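Local atomic coordinates of methionine-binding lipoprotein metQ (Bacillus subtilis subsp. subtilis, PDB entry 4GOT), a protein that probably binds methionine and hands it to the membrane permease of the ABC importer MetNPQ, and here holds selenomethionine in its pocket. Residues Lys22-Leu27 against Lys230-Phe235; Gly82-Glu87 against Ala222-Leu227; Glu87-Tyr92 against Val114-Arg119; Thr107-Asn112 against Asp173-Asn178. All blocks are in the same frame, centred on the assembly; numbering follows the deposited sequence. Where two conformers were deposited one is given.

How the contacts relate
The four contacts run from the outer side of one lobe, past the ligand, into the other lobe. Contacts 1 and 2 lie on the same side of the chain's centre, with centres about 10 Å apart. They meet where Val226 of contact 2 packs on Ala24 and Leu27 of contact 1. Contacts 2 and 3 share Glu87, which holds the ligand's amino group, although their centres are about 21 Å apart. Contact 3 leads from this connection into the other lobe, where contact 4 lies; their centres are about 9 Å apart. Tyr92 O lies 2.8 Å from Val175 N. Contacts 2, 3 and 4 all reach the selenomethionine; contact 1 is plain packing.

Contact 1. Residues Lys22-Leu27 against Lys230-Phe235; sequences KEAEPL and KKIKDF
Ala24 and Ile232 mark the closest backbone approach of two nearly antiparallel helical segments, with 6.8 Å between Ala24 CA and Ile232 CA. The short axes run at 164° to each other and come within 10.2 Å. Segment 22-27, part of helix 14-29, is kinked where the N of Pro26 and of Leu27 has no bond to the turn before. The side chains meet by apolar packing and by a carboxylate laid on a ring. Glu23 CG sits over one face of the Phe235 ring, 3.8 Å from its centroid, in a CH-pi contact. It is anti to the backbone N (chi1 -166°), which sets it there. The carboxylate is stacked on the same ring, its plane 16° from the ring plane. Ile232 runs past the Glu23 chain in the opposite direction, and Ile232 CD1 touches Glu23 CG at 3.6 Å. One turn further along segment 22-27, Leu27 CD2 rests on the aliphatic part of Lys231, 3.7 Å from Lys231 CD. One turn earlier on the same helix 14-29, Ile20 touches Ile232 and Phe235. Helix 218-227 packs against both segments through Val226, which touches Ala24, Leu27 and Ile232.

Contact 2. Residues Gly82-Glu87 against Ala222-Leu227; sequences GAVHLE and ALMEVL. With MSE (selenomethionine), chain B.
Val84 and Leu227 carry the apolar contact between strand 82-86 and helix 222-227. Val84 CG2 lies 4.0 Å from Leu227 CD1. Val84 CG1 is anti to the backbone N (chi1 -174°), which sets it against Leu227 CB at the same separation. Next to them, Met224, deposited as selenomethionine, folds its tip toward the strand. In the conformer given, Met224 CE is 3.4 Å from Gly82 O, but a second conformer exists, so this touch is less certain. One water ties the two backbones together. It donates to Val84 O at 2.9 Å and to Leu227 O at 2.8 Å. Strand 206-211 lies next to this strand in the sheet. Its Ile208 touches Met224 and Leu227, and Val84 is bonded to the backbone of Asn206 and, separately, of Val247. Past the helix contact, in the strand end and the loop after it, the chain turns polar. His85 NE2 donates to Glu87 OE2 at 2.8 Å, with an N-H...O angle of 166°, although that oxygen's position is less sure. His85 ND1 is bonded to Tyr59 OH, which fixes the turn of the ring. Glu87 OE1 accepts a hydrogen bond from the ligand N at 2.9 Å. The strand thus packs on the helix with apolar groups and leads to the ligand-binding carboxylate beyond it. That carboxylate would favour a positively charged ligand amine.

Contact 3. Residues Glu87-Tyr92 against Val114-Arg119; sequences EPFGIY and VAEQGR. With MSE (selenomethionine), chain B.
Phe89 and Arg119 form the tight part of this contact. The guanidinium lies flat on the ring, with centres 4.7 Å apart and planes at 28°. The aliphatic part of the arginine packs as well. Arg119 CG is anti to the backbone N (chi1 -171°), which lays it 3.7 Å from Phe89 CD2. The chain is extended from CG to NE, and its far end is gripped on several sides. Arg119 NH1 donates to Glu116 OE2 at 2.7 Å in a salt bridge that lies in the guanidinium plane. The same nitrogen donates to the ligand OXT at 2.8 Å. Arg119 NH2 makes a weak bond to Glu87 O, 2.8 Å away and bent to 127°, and a salt bridge to Glu197. Glu116 in turn touches the ring, with Glu116 OE1 3.6 Å from Phe89 CZ, while Glu116 OE2 is also bonded to His62. The looser part is around NH2, where one water bridges instead of a direct close fit. This water accepts from Glu87 N at 2.9 Å and makes only a weak, long bond with Arg119 NH2. It also lies 2.8 Å from the ligand O. The Glu87 carboxylate is not in contact with the guanidinium; it serves the ligand amine and His85. Residues 87-89 link strand 78-86 of one sheet to strand 90-92 of the other. The arrangement is that of a ligand cleft between two lobes, as in the periplasmic-binding-protein clan, with an arginine holding the carboxylate of a bound amino acid.

Contact 4. Residues Thr107-Asn112 against Asp173-Asn178; sequences TIILTN and DAVFIN. With MSE (selenomethionine), chain B.
Ile109 and Val175 sit side by side in two parallel strands whose short axes run 4.8 Å apart and at 12°. Strands 107-111 and 174-177 are neighbours in the mixed five-stranded sheet of one lobe of this solute-binding protein. Ile109 straddles Val175, as in a parallel ladder. Ile109 N donates to Ala174 O at 2.9 Å, and Phe176 N donates to Ile109 O at 3.0 Å. The side chains then part to the two faces. On one, Ile109 and Val175 point the same way, and Ile109 CG1 meets Val175 CG2 at 3.7 Å. Helix 163-168 lies on this face. On the other, Ile108 reaches Ala174 and also the edge of the Phe176 ring, with Ile108 CG2 3.7 Å from Phe176 CE1. Leu110 runs alongside the ring and touches it with CD2. Met120 of helix 117-126 packs on both Leu110 and Phe176. Beyond the strand comes Asn178, a residue of the selenomethionine pocket. At the start of the pair, Asp173 N donates to Thr107 O at 2.8 Å, and Ala174 N adds a weak bond to the same oxygen. Asp173 CG is anti to the carbonyl carbon (chi1 -64°), which places it near Thr107 N. Thr107 N donates to Asp173 OD2 at 2.9 Å, reaching the anti side of the carboxylate 21° out of its plane.

Contact 1. Residues Lys22-Leu27 against Lys230-Phe235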
# COMPACT_ATOMS: atom_id res chain seq x y z
N LYS A 22 -10.79 -4.11 13.00
CA LYS A 22 -11.14 -4.41 14.38
C LYS A 22 -11.88 -3.22 14.98
O LYS A 22 -12.81 -3.41 15.76
CB LYS A 22 -9.90 -4.79 15.18
CG LYS A 22 -10.13 -5.17 16.63
CD LYS A 22 -8.77 -5.33 17.34
CE LYS A 22 -8.85 -6.08 18.67
NZ LYS A 22 -8.84 -5.16 19.83
N GLU A 23 -11.49 -2.00 14.63
CA GLU A 23 -12.26 -0.84 15.12
C GLU A 23 -13.70 -0.83 14.51
O GLU A 23 -14.65 -0.50 15.22
CB GLU A 23 -11.51 0.47 14.86
CG GLU A 23 -12.05 1.67 15.61
CD GLU A 23 -11.67 1.70 17.09
OE1 GLU A 23 -11.02 0.76 17.61
OE2 GLU A 23 -12.01 2.71 17.74
N ALA A 24 -13.85 -1.21 13.24
CA ALA A 24 -15.13 -1.28 12.51
C ALA A 24 -16.05 -2.41 13.02
O ALA A 24 -17.27 -2.36 12.80
CB ALA A 24 -14.92 -1.46 11.00
N GLU A 25 -15.50 -3.40 13.72
CA GLU A 25 -16.32 -4.57 14.17
C GLU A 25 -17.63 -4.27 14.97
O GLU A 25 -18.67 -4.80 14.65
CB GLU A 25 -15.45 -5.59 14.93
CG GLU A 25 -16.24 -6.79 15.45
CD GLU A 25 -15.37 -7.96 15.89
OE1 GLU A 25 -14.22 -7.75 16.35
OE2 GLU A 25 -15.87 -9.10 15.79
N PRO A 26 -17.56 -3.43 16.01
CA PRO A 26 -18.81 -3.11 16.73
C PRO A 26 -19.82 -2.28 15.92
O PRO A 26 -21.04 -2.39 16.15
CB PRO A 26 -18.33 -2.35 17.99
CG PRO A 26 -16.89 -2.07 17.79
CD PRO A 26 -16.36 -2.94 16.71
N LEU A 27 -19.31 -1.45 15.00
CA LEU A 27 -20.16 -0.71 14.10
C LEU A 27 -20.87 -1.64 13.07
O LEU A 27 -22.04 -1.42 12.71
CB LEU A 27 -19.37 0.43 13.42
CG LEU A 27 -18.63 1.43 14.34
CD1 LEU A 27 -17.94 2.45 13.43
CD2 LEU A 27 -19.52 2.15 15.33
N LYS A 230 -17.69 8.63 10.42
CA LYS A 230 -16.87 9.62 11.15
C LYS A 230 -16.00 8.90 12.18
O LYS A 230 -14.83 9.22 12.29
CB LYS A 230 -17.71 10.71 11.83
CG LYS A 230 -16.86 11.85 12.43
CD LYS A 230 -17.66 12.85 13.26
CE LYS A 230 -16.76 13.88 13.96
NZ LYS A 230 -15.81 14.59 13.05
N LYS A 231 -16.55 7.92 12.90
CA LYS A 231 -15.74 7.16 13.88
C LYS A 231 -14.49 6.52 13.27
O LYS A 231 -13.41 6.67 13.82
CB LYS A 231 -16.58 6.08 14.57
CG LYS A 231 -17.50 6.64 15.63
CD LYS A 231 -18.59 5.65 16.03
CE LYS A 231 -19.16 6.00 17.39
NZ LYS A 231 -20.61 5.66 17.42
N ILE A 232 -14.62 5.83 12.13
CA ILE A 232 -13.45 5.20 11.51
C ILE A 232 -12.45 6.24 10.93
O ILE A 232 -11.25 6.11 11.14
CB ILE A 232 -13.83 4.07 10.52
CG1 ILE A 232 -14.36 2.85 11.31
CG2 ILE A 232 -12.64 3.64 9.68
CD1 ILE A 232 -13.42 2.31 12.37
N LYS A 233 -12.93 7.30 10.28
CA LYS A 233 -12.03 8.34 9.78
C LYS A 233 -11.23 9.04 10.90
O LYS A 233 -10.04 9.27 10.75
CB LYS A 233 -12.79 9.39 8.94
CG LYS A 233 -13.30 8.84 7.58
CD LYS A 233 -13.90 9.94 6.71
CE LYS A 233 -14.41 9.35 5.38
NZ LYS A 233 -13.39 8.65 4.56
N ASP A 234 -11.91 9.37 11.99
CA ASP A 234 -11.27 9.95 13.19
C ASP A 234 -10.29 8.95 13.85
O ASP A 234 -9.24 9.34 14.35
CB ASP A 234 -12.32 10.35 14.22
CG ASP A 234 -13.13 11.58 13.80
OD1 ASP A 234 -12.71 12.34 12.89
OD2 ASP A 234 -14.19 11.81 14.45
N PHE A 235 -10.64 7.67 13.88
CA PHE A 235 -9.71 6.63 14.41
C PHE A 235 -8.41 6.61 13.62
O PHE A 235 -7.32 6.70 14.20
CB PHE A 235 -10.37 5.24 14.41
CG PHE A 235 -9.41 4.09 14.68
CD1 PHE A 235 -9.07 3.73 15.98
CD2 PHE A 235 -8.87 3.35 13.63
CE1 PHE A 235 -8.21 2.66 16.22
CE2 PHE A 235 -7.99 2.29 13.87
CZ PHE A 235 -7.67 1.94 15.17

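Contact 2. Residues Gly82-Glu87 against Ala222-Leu227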
# COMPACT_ATOMS: atom_id res chain seq x y z
N GLY A 82 -14.34 -0.06 -3.37
CA GLY A 82 -14.22 1.34 -2.92
C GLY A 82 -12.93 1.63 -2.13
O GLY A 82 -12.44 0.80 -1.35
N ALA A 83 -12.41 2.84 -2.32
CA ALA A 83 -11.22 3.34 -1.59
C ALA A 83 -11.56 3.70 -0.10
O ALA A 83 -12.69 4.09 0.21
CB ALA A 83 -10.63 4.55 -2.36
N VAL A 84 -10.59 3.57 0.79
CA VAL A 84 -10.74 3.79 2.24
C VAL A 84 -9.73 4.81 2.80
O VAL A 84 -10.12 5.71 3.57
CB VAL A 84 -10.59 2.49 3.06
CG1 VAL A 84 -10.89 2.73 4.53
CG2 VAL A 84 -11.49 1.40 2.49
N HIS A 85 -8.45 4.64 2.43
CA HIS A 85 -7.30 5.34 3.00
C HIS A 85 -6.09 5.34 2.04
O HIS A 85 -5.91 4.46 1.20
CB HIS A 85 -6.92 4.75 4.39
CG HIS A 85 -6.02 3.55 4.34
ND1 HIS A 85 -6.45 2.28 4.66
CD2 HIS A 85 -4.69 3.44 4.08
CE1 HIS A 85 -5.45 1.43 4.56
NE2 HIS A 85 -4.37 2.11 4.21
N LEU A 86 -5.26 6.34 2.24
CA LEU A 86 -3.98 6.53 1.56
C LEU A 86 -2.79 6.36 2.57
O LEU A 86 -2.84 6.79 3.75
CB LEU A 86 -3.97 7.96 0.92
CG LEU A 86 -2.74 8.38 0.07
CD1 LEU A 86 -2.49 7.40 -1.09
CD2 LEU A 86 -2.83 9.83 -0.44
N GLU A 87 -1.70 5.75 2.09
CA GLU A 87 -0.44 5.64 2.84
C GLU A 87 0.70 6.29 2.03
O GLU A 87 1.33 5.63 1.23
CB GLU A 87 -0.08 4.17 3.07
CG GLU A 87 -1.00 3.42 4.00
CD GLU A 87 -0.74 1.91 3.98
OE1 GLU A 87 0.40 1.45 3.73
OE2 GLU A 87 -1.72 1.18 4.22
N ALA A 222 -22.49 -2.55 3.64
CA ALA A 222 -22.42 -2.34 5.09
C ALA A 222 -20.98 -2.08 5.55
O ALA A 222 -20.75 -1.20 6.39
CB ALA A 222 -23.01 -3.56 5.83
N LEU A 223 -20.03 -2.85 5.03
CA LEU A 223 -18.59 -2.67 5.31
C LEU A 223 -18.10 -1.29 4.81
O LEU A 223 -17.50 -0.55 5.60
CB LEU A 223 -17.78 -3.83 4.71
CG LEU A 223 -16.25 -3.77 4.90
CD1 LEU A 223 -15.83 -3.94 6.36
CD2 LEU A 223 -15.57 -4.75 3.96
N MSE A 224 -18.40 -0.93 3.56
CA MSE A 224 -18.00 0.37 3.01
C MSE A 224 -18.56 1.50 3.83
O MSE A 224 -17.87 2.47 4.08
CB MSE A 224 -18.46 0.52 1.55
CG MSE A 224 -17.81 -0.47 0.59
SE MSE A 224 -15.90 -0.71 0.90
CE MSE A 224 -15.27 1.08 0.46
N GLU A 225 -19.82 1.36 4.25
CA GLU A 225 -20.50 2.32 5.12
C GLU A 225 -19.75 2.56 6.43
O GLU A 225 -19.52 3.68 6.82
CB GLU A 225 -21.92 1.85 5.43
CG GLU A 225 -22.96 2.34 4.44
CD GLU A 225 -24.41 1.99 4.84
OE1 GLU A 225 -24.64 1.42 5.95
OE2 GLU A 225 -25.33 2.28 4.05
N VAL A 226 -19.42 1.50 7.15
CA VAL A 226 -18.66 1.65 8.39
C VAL A 226 -17.26 2.27 8.15
O VAL A 226 -16.84 3.17 8.91
CB VAL A 226 -18.54 0.33 9.17
CG1 VAL A 226 -17.59 0.51 10.35
CG2 VAL A 226 -19.92 -0.12 9.66
N LEU A 227 -16.57 1.83 7.09
CA LEU A 227 -15.19 2.29 6.81
C LEU A 227 -15.13 3.78 6.36
O LEU A 227 -14.04 4.43 6.34
CB LEU A 227 -14.48 1.41 5.79
CG LEU A 227 -14.21 -0.03 6.17
CD1 LEU A 227 -13.66 -0.81 4.96
CD2 LEU A 227 -13.29 -0.12 7.37
N MSE B . -0.54 -0.59 1.90
CA MSE B . 0.46 -0.49 0.79
C MSE B . 0.69 0.98 0.31
O MSE B . -0.28 1.63 0.06
OXT MSE B . 1.80 1.53 0.11
CB MSE B . -0.06 -1.32 -0.40
CG MSE B . 0.93 -1.59 -1.49
SE MSE B . 0.12 -2.47 -3.07
CE MSE B . -0.02 -4.40 -2.27
O HOH W 1 -12.30 6.33 5.31

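Contact 3. Residues Glu87-Tyr92 against Val114-Arg119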
# COMPACT_ATOMS: atom_id res chain seq x y z
N GLU A 87 -1.70 5.75 2.09
CA GLU A 87 -0.44 5.64 2.84
C GLU A 87 0.70 6.29 2.03
O GLU A 87 1.33 5.63 1.23
CB GLU A 87 -0.08 4.17 3.07
CG GLU A 87 -1.00 3.42 4.00
CD GLU A 87 -0.74 1.91 3.98
OE1 GLU A 87 0.40 1.45 3.73
OE2 GLU A 87 -1.72 1.18 4.22
N PRO A 88 0.95 7.61 2.20
CA PRO A 88 2.11 8.17 1.49
C PRO A 88 3.43 7.38 1.75
O PRO A 88 3.83 7.15 2.91
CB PRO A 88 2.15 9.60 2.00
CG PRO A 88 0.73 9.91 2.28
CD PRO A 88 0.17 8.65 2.88
N PHE A 89 4.02 6.91 0.64
CA PHE A 89 5.24 6.12 0.58
C PHE A 89 6.43 6.86 1.23
O PHE A 89 6.56 8.11 1.15
CB PHE A 89 5.56 5.89 -0.91
CG PHE A 89 6.14 4.54 -1.25
CD1 PHE A 89 6.26 3.52 -0.34
CD2 PHE A 89 6.45 4.29 -2.57
CE1 PHE A 89 6.76 2.28 -0.70
CE2 PHE A 89 6.93 3.03 -2.95
CZ PHE A 89 7.09 2.02 -2.00
N GLY A 90 7.29 6.08 1.87
CA GLY A 90 8.49 6.59 2.52
C GLY A 90 9.81 5.99 2.00
O GLY A 90 9.88 4.78 1.59
N ILE A 91 10.83 6.85 2.04
CA ILE A 91 12.23 6.48 1.89
C ILE A 91 12.97 6.70 3.21
O ILE A 91 12.77 7.72 3.89
CB ILE A 91 12.96 7.28 0.81
CG1 ILE A 91 12.19 7.21 -0.53
CG2 ILE A 91 14.40 6.75 0.71
CD1 ILE A 91 12.57 8.27 -1.55
N TYR A 92 13.79 5.70 3.56
CA TYR A 92 14.43 5.59 4.86
C TYR A 92 15.95 5.38 4.65
O TYR A 92 16.36 4.76 3.66
CB TYR A 92 13.86 4.39 5.60
CG TYR A 92 12.41 4.54 6.01
CD1 TYR A 92 11.37 4.33 5.08
CD2 TYR A 92 12.06 4.89 7.32
CE1 TYR A 92 10.05 4.48 5.44
CE2 TYR A 92 10.74 5.03 7.68
CZ TYR A 92 9.73 4.82 6.74
OH TYR A 92 8.40 4.95 7.08
N VAL A 114 6.08 -5.03 -8.64
CA VAL A 114 6.06 -4.60 -10.03
C VAL A 114 5.17 -3.37 -10.24
O VAL A 114 5.59 -2.39 -10.87
CB VAL A 114 5.58 -5.71 -10.97
CG1 VAL A 114 5.47 -5.20 -12.40
CG2 VAL A 114 6.49 -6.95 -10.88
N ALA A 115 3.94 -3.43 -9.69
CA ALA A 115 2.96 -2.34 -9.76
C ALA A 115 3.44 -1.00 -9.19
O ALA A 115 2.94 0.07 -9.61
CB ALA A 115 1.68 -2.77 -9.06
N GLU A 116 4.38 -1.04 -8.25
CA GLU A 116 4.84 0.19 -7.60
C GLU A 116 6.17 0.72 -8.14
O GLU A 116 6.74 1.62 -7.56
CB GLU A 116 4.96 -0.02 -6.10
CG GLU A 116 3.59 -0.15 -5.44
CD GLU A 116 3.62 0.18 -3.96
OE1 GLU A 116 4.62 -0.21 -3.30
OE2 GLU A 116 2.64 0.83 -3.47
N GLN A 117 6.67 0.19 -9.26
CA GLN A 117 7.96 0.65 -9.77
C GLN A 117 7.92 2.13 -10.16
O GLN A 117 8.88 2.85 -9.90
CB GLN A 117 8.42 -0.18 -10.97
CG GLN A 117 8.69 -1.66 -10.63
CD GLN A 117 9.79 -1.87 -9.59
OE1 GLN A 117 9.51 -2.33 -8.44
NE2 GLN A 117 11.02 -1.52 -9.96
N GLY A 118 6.83 2.57 -10.78
CA GLY A 118 6.66 3.99 -11.13
C GLY A 118 6.48 4.89 -9.91
O GLY A 118 6.96 6.03 -9.87
N ARG A 119 5.81 4.37 -8.87
CA ARG A 119 5.57 5.13 -7.62
C ARG A 119 6.92 5.50 -6.94
O ARG A 119 7.14 6.62 -6.54
CB ARG A 119 4.71 4.30 -6.67
CG ARG A 119 4.21 5.04 -5.44
CD ARG A 119 3.41 4.13 -4.52
NE ARG A 119 2.81 4.93 -3.47
CZ ARG A 119 2.15 4.45 -2.42
NH1 ARG A 119 1.98 3.14 -2.23
NH2 ARG A 119 1.66 5.31 -1.53
N MSE B . -0.54 -0.59 1.90
CA MSE B . 0.46 -0.49 0.79
C MSE B . 0.69 0.98 0.31
O MSE B . -0.28 1.63 0.06
OXT MSE B . 1.80 1.53 0.11
CB MSE B . -0.06 -1.32 -0.40
CG MSE B . 0.93 -1.59 -1.49
SE MSE B . 0.12 -2.47 -3.07
CE MSE B . -0.02 -4.40 -2.27
O HOH W 2 -1.19 4.30 -0.34

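Contact 4. Residues Thr107-Asn112 against Asp173-Asn178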
# COMPACT_ATOMS: atom_id res chain seq x y z
N THR A 107 23.44 3.22 -3.82
CA THR A 107 22.51 2.07 -3.98
C THR A 107 21.15 2.38 -3.35
O THR A 107 21.05 2.70 -2.13
CB THR A 107 22.98 0.79 -3.26
OG1 THR A 107 24.19 0.31 -3.84
CG2 THR A 107 21.90 -0.32 -3.37
N ILE A 108 20.12 2.24 -4.19
CA ILE A 108 18.72 2.47 -3.82
C ILE A 108 18.06 1.10 -3.74
O ILE A 108 18.11 0.34 -4.71
CB ILE A 108 17.98 3.38 -4.83
CG1 ILE A 108 18.69 4.74 -5.01
CG2 ILE A 108 16.55 3.65 -4.39
CD1 ILE A 108 18.82 5.56 -3.75
N ILE A 109 17.49 0.77 -2.58
CA ILE A 109 16.74 -0.48 -2.39
C ILE A 109 15.25 -0.20 -2.66
O ILE A 109 14.50 0.33 -1.82
CB ILE A 109 16.89 -1.11 -0.98
CG1 ILE A 109 18.37 -1.13 -0.52
CG2 ILE A 109 16.24 -2.51 -0.91
CD1 ILE A 109 19.26 -2.09 -1.28
N LEU A 110 14.86 -0.58 -3.86
CA LEU A 110 13.48 -0.65 -4.32
C LEU A 110 12.82 -1.89 -3.73
O LEU A 110 13.51 -2.85 -3.36
CB LEU A 110 13.47 -0.82 -5.84
CG LEU A 110 14.13 0.27 -6.70
CD1 LEU A 110 14.04 -0.13 -8.17
CD2 LEU A 110 13.45 1.62 -6.45
N THR A 111 11.49 -1.88 -3.66
CA THR A 111 10.77 -3.14 -3.42
C THR A 111 10.64 -3.80 -4.79
O THR A 111 10.79 -3.14 -5.84
CB THR A 111 9.42 -2.95 -2.66
OG1 THR A 111 8.36 -2.70 -3.57
CG2 THR A 111 9.49 -1.81 -1.60
N ASN A 112 10.34 -5.09 -4.77
CA ASN A 112 10.13 -5.89 -5.98
C ASN A 112 8.64 -5.90 -6.44
O ASN A 112 8.29 -6.65 -7.33
CB ASN A 112 10.72 -7.31 -5.80
CG ASN A 112 9.95 -8.16 -4.81
OD1 ASN A 112 8.88 -7.78 -4.34
ND2 ASN A 112 10.49 -9.33 -4.48
N ASP A 173 22.07 2.56 0.48
CA ASP A 173 22.13 3.93 0.98
C ASP A 173 20.77 4.54 1.39
O ASP A 173 20.70 5.42 2.27
CB ASP A 173 22.87 4.81 -0.06
CG ASP A 173 24.33 4.38 -0.24
OD1 ASP A 173 25.02 4.26 0.80
OD2 ASP A 173 24.78 4.14 -1.39
N ALA A 174 19.71 4.08 0.72
CA ALA A 174 18.34 4.57 0.91
C ALA A 174 17.41 3.41 0.53
O ALA A 174 17.74 2.58 -0.35
CB ALA A 174 18.07 5.81 0.03
N VAL A 175 16.29 3.33 1.23
CA VAL A 175 15.39 2.13 1.16
C VAL A 175 13.92 2.54 1.16
O VAL A 175 13.50 3.34 2.01
CB VAL A 175 15.64 1.15 2.35
CG1 VAL A 175 14.72 -0.07 2.19
CG2 VAL A 175 17.11 0.73 2.44
N PHE A 176 13.15 2.03 0.18
CA PHE A 176 11.68 2.23 0.13
C PHE A 176 10.97 1.27 1.07
O PHE A 176 11.27 0.07 1.05
CB PHE A 176 11.11 2.06 -1.28
CG PHE A 176 11.45 3.21 -2.21
CD1 PHE A 176 12.62 3.20 -2.95
CD2 PHE A 176 10.59 4.28 -2.37
CE1 PHE A 176 12.96 4.25 -3.81
CE2 PHE A 176 10.91 5.34 -3.23
CZ PHE A 176 12.09 5.32 -3.96
N ILE A 177 10.07 1.79 1.91
CA ILE A 177 9.24 0.94 2.80
C ILE A 177 7.77 1.45 2.72
O ILE A 177 7.48 2.66 2.94
CB ILE A 177 9.71 0.92 4.29
CG1 ILE A 177 11.25 0.83 4.42
CG2 ILE A 177 9.06 -0.25 5.03
CD1 ILE A 177 11.80 0.94 5.84
N ASN A 178 6.85 0.54 2.41
CA ASN A 178 5.41 0.84 2.38
C ASN A 178 4.99 1.13 3.82
O ASN A 178 5.44 0.43 4.72
CB ASN A 178 4.61 -0.38 1.89
CG ASN A 178 4.87 -0.74 0.43
OD1 ASN A 178 4.24 -0.19 -0.47
ND2 ASN A 178 5.80 -1.63 0.19
N MSE B . -0.54 -0.59 1.90
CA MSE B . 0.46 -0.49 0.79
C MSE B . 0.69 0.98 0.31
O MSE B . -0.28 1.63 0.06
OXT MSE B . 1.80 1.53 0.11
CB MSE B . -0.06 -1.32 -0.40
CG MSE B . 0.93 -1.59 -1.49
SE MSE B . 0.12 -2.47 -3.07
CE MSE B . -0.02 -4.40 -2.27